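PDB 1J5X: glucosamine-6-phosphate deaminase from Thermotoga maritima, which belongs to the SIS-domain family, with an alpha/beta fold built on parallel sheets. Local coordinates for residues Phe224-Glu229 against Phe265-Ser270. Residues are numbered along the deposited sequence; the frame is centred on the assembly and turned at random.
Sequences FGVSLE and FMQKVS
CG of Gln267 lies anti to its carbonyl carbon (chi1 -59°), and the chain then bends at chi2 (-67°). The bend presents a face of the amide to Val226, whose CG1, anti to the backbone N, lies over that face above the nitrogen end. The two side chains cross at about a right angle, and CG1 of Val226 lies 3.9 Å from NE2 of Gln267, a van der Waals approach. Alongside, OG of Ser227 comes within 3.8 Å of CG of Gln267.

No direct hydrogen bond spans the 7.8 Å between the CA atoms of Ser227 and Gln267; one water does the bridging. It donates to OG of Ser227 (2.9 Å) and to O of Phe265 (3.0 Å) and accepts from NE2 of Gln267 (3.1 Å). Three bonds thus fix it between helix and strand. The hydroxyl of Ser227 also bonds to O of Phe223, one turn back, and OE1 of Gln267 receives NH1 of Arg311, so both ends of the buried amide are engaged. Only 106 Å² is buried, consistent with a water-mediated seam. Helix 222-238 follows strand 214-218, which pairs in parallel with strand 262-267: helix-on-sheet packing of an alpha/beta sandwich, as in SIS domains.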
loop_
_atom_site.group_PDB
_atom_site.type_symbol
_atom_site.label_atom_id
_atom_site.label_comp_id
_atom_site.label_asym_id
_atom_site.label_seq_id
_atom_site.Cartn_x
_atom_site.Cartn_y
_atom_site.Cartn_z
ATOM N N PHE A 224 0.303 1.262 -8.970
ATOM C CA PHE A 224 0.179 2.720 -8.757
ATOM C C PHE A 224 -0.219 2.883 -7.284
ATOM O O PHE A 224 0.308 3.751 -6.597
ATOM C CB PHE A 224 -0.935 3.344 -9.612
ATOM C CG PHE A 224 -1.183 4.781 -9.271
ATOM C CD1 PHE A 224 -0.167 5.718 -9.411
ATOM C CD2 PHE A 224 -2.401 5.159 -8.705
ATOM C CE1 PHE A 224 -0.333 7.031 -8.978
ATOM C CE2 PHE A 224 -2.591 6.500 -8.268
ATOM C CZ PHE A 224 -1.546 7.419 -8.398
ATOM N N GLY A 225 -1.173 2.076 -6.806
ATOM C CA GLY A 225 -1.542 2.147 -5.389
ATOM C C GLY A 225 -0.296 1.879 -4.517
ATOM O O GLY A 225 -0.061 2.535 -3.487
ATOM N N VAL A 226 0.524 0.893 -4.938
ATOM C CA VAL A 226 1.752 0.569 -4.188
ATOM C C VAL A 226 2.650 1.813 -4.226
ATOM O O VAL A 226 3.329 2.114 -3.236
ATOM C CB VAL A 226 2.532 -0.602 -4.866
ATOM C CG1 VAL A 226 3.948 -0.710 -4.308
ATOM C CG2 VAL A 226 1.767 -1.934 -4.631
ATOM N N SER A 227 2.659 2.490 -5.375
ATOM C CA SER A 227 3.490 3.706 -5.567
ATOM C C SER A 227 3.001 4.858 -4.688
ATOM O O SER A 227 3.803 5.557 -4.051
ATOM C CB SER A 227 3.526 4.061 -7.060
ATOM O OG SER A 227 4.307 3.052 -7.773
ATOM N N LEU A 228 1.677 5.022 -4.575
ATOM C CA LEU A 228 1.164 6.097 -3.720
ATOM C C LEU A 228 1.568 5.858 -2.285
ATOM O O LEU A 228 1.994 6.806 -1.566
ATOM C CB LEU A 228 -0.353 6.185 -3.739
ATOM C CG LEU A 228 -1.011 7.283 -4.538
ATOM C CD1 LEU A 228 -2.497 7.250 -4.071
ATOM C CD2 LEU A 228 -0.382 8.735 -4.347
ATOM N N GLU A 229 1.417 4.602 -1.841
ATOM C CA GLU A 229 1.781 4.228 -0.495
ATOM C C GLU A 229 3.323 4.418 -0.335
ATOM O O GLU A 229 3.779 4.961 0.694
ATOM C CB GLU A 229 1.393 2.759 -0.203
ATOM C CG GLU A 229 1.857 2.187 1.170
ATOM C CD GLU A 229 1.298 2.922 2.411
ATOM O OE1 GLU A 229 0.542 3.909 2.237
ATOM O OE2 GLU A 229 1.623 2.486 3.526
ATOM N N PHE A 265 11.686 4.874 -8.336
ATOM C CA PHE A 265 11.519 3.445 -8.051
ATOM C C PHE A 265 10.380 3.084 -8.976
ATOM O O PHE A 265 9.273 3.630 -8.867
ATOM C CB PHE A 265 11.078 3.174 -6.638
ATOM C CG PHE A 265 12.210 2.914 -5.682
ATOM C CD1 PHE A 265 13.437 3.574 -5.835
ATOM C CD2 PHE A 265 12.029 2.096 -4.584
ATOM C CE1 PHE A 265 14.478 3.393 -4.862
ATOM C CE2 PHE A 265 13.085 1.922 -3.605
ATOM C CZ PHE A 265 14.289 2.591 -3.790
HETATM N N MSE A 266 10.669 2.206 -9.920
HETATM C CA MSE A 266 9.725 1.815 -10.918
HETATM C C MSE A 266 9.263 0.372 -10.671
HETATM O O MSE A 266 10.095 -0.554 -10.600
HETATM C CB MSE A 266 10.400 1.923 -12.291
HETATM C CG MSE A 266 9.446 1.611 -13.444
HETATM SE SE MSE A 266 10.340 1.828 -15.196
HETATM C CE MSE A 266 11.661 3.124 -14.714
ATOM N N GLN A 267 7.946 0.185 -10.551
ATOM C CA GLN A 267 7.368 -1.167 -10.324
ATOM C C GLN A 267 7.148 -1.823 -11.677
ATOM O O GLN A 267 6.248 -1.427 -12.442
ATOM C CB GLN A 267 6.028 -1.058 -9.652
ATOM C CG GLN A 267 6.064 -0.325 -8.286
ATOM C CD GLN A 267 6.811 -1.068 -7.180
ATOM O OE1 GLN A 267 6.918 -2.298 -7.186
ATOM N NE2 GLN A 267 7.306 -0.309 -6.178
ATOM N N LYS A 268 7.981 -2.814 -12.016
ATOM C CA LYS A 268 7.816 -3.483 -13.331
ATOM C C LYS A 268 6.541 -4.337 -13.417
ATOM O O LYS A 268 6.188 -4.972 -12.463
ATOM C CB LYS A 268 9.001 -4.419 -13.583
ATOM C CG LYS A 268 10.371 -3.702 -13.618
ATOM C CD LYS A 268 11.552 -4.688 -14.050
ATOM C CE LYS A 268 11.411 -5.029 -15.536
ATOM N NZ LYS A 268 11.623 -3.835 -16.425
ATOM N N VAL A 269 5.886 -4.417 -14.584
ATOM C CA VAL A 269 4.677 -5.257 -14.683
ATOM C C VAL A 269 4.867 -6.206 -15.895
ATOM O O VAL A 269 5.642 -5.899 -16.832
ATOM C CB VAL A 269 3.328 -4.423 -14.923
ATOM C CG1 VAL A 269 3.124 -3.366 -13.848
ATOM C CG2 VAL A 269 3.332 -3.802 -16.210
ATOM N N SER A 270 4.171 -7.331 -15.857
ATOM C CA SER A 270 4.310 -8.363 -16.901
ATOM C C SER A 270 4.228 -7.809 -18.295
ATOM O O SER A 270 3.317 -7.078 -18.616
ATOM C CB SER A 270 3.207 -9.443 -16.766
ATOM O OG SER A 270 3.108 -9.910 -15.431
HETATM O O HOH W 1 7.060 2.685 -7.100
#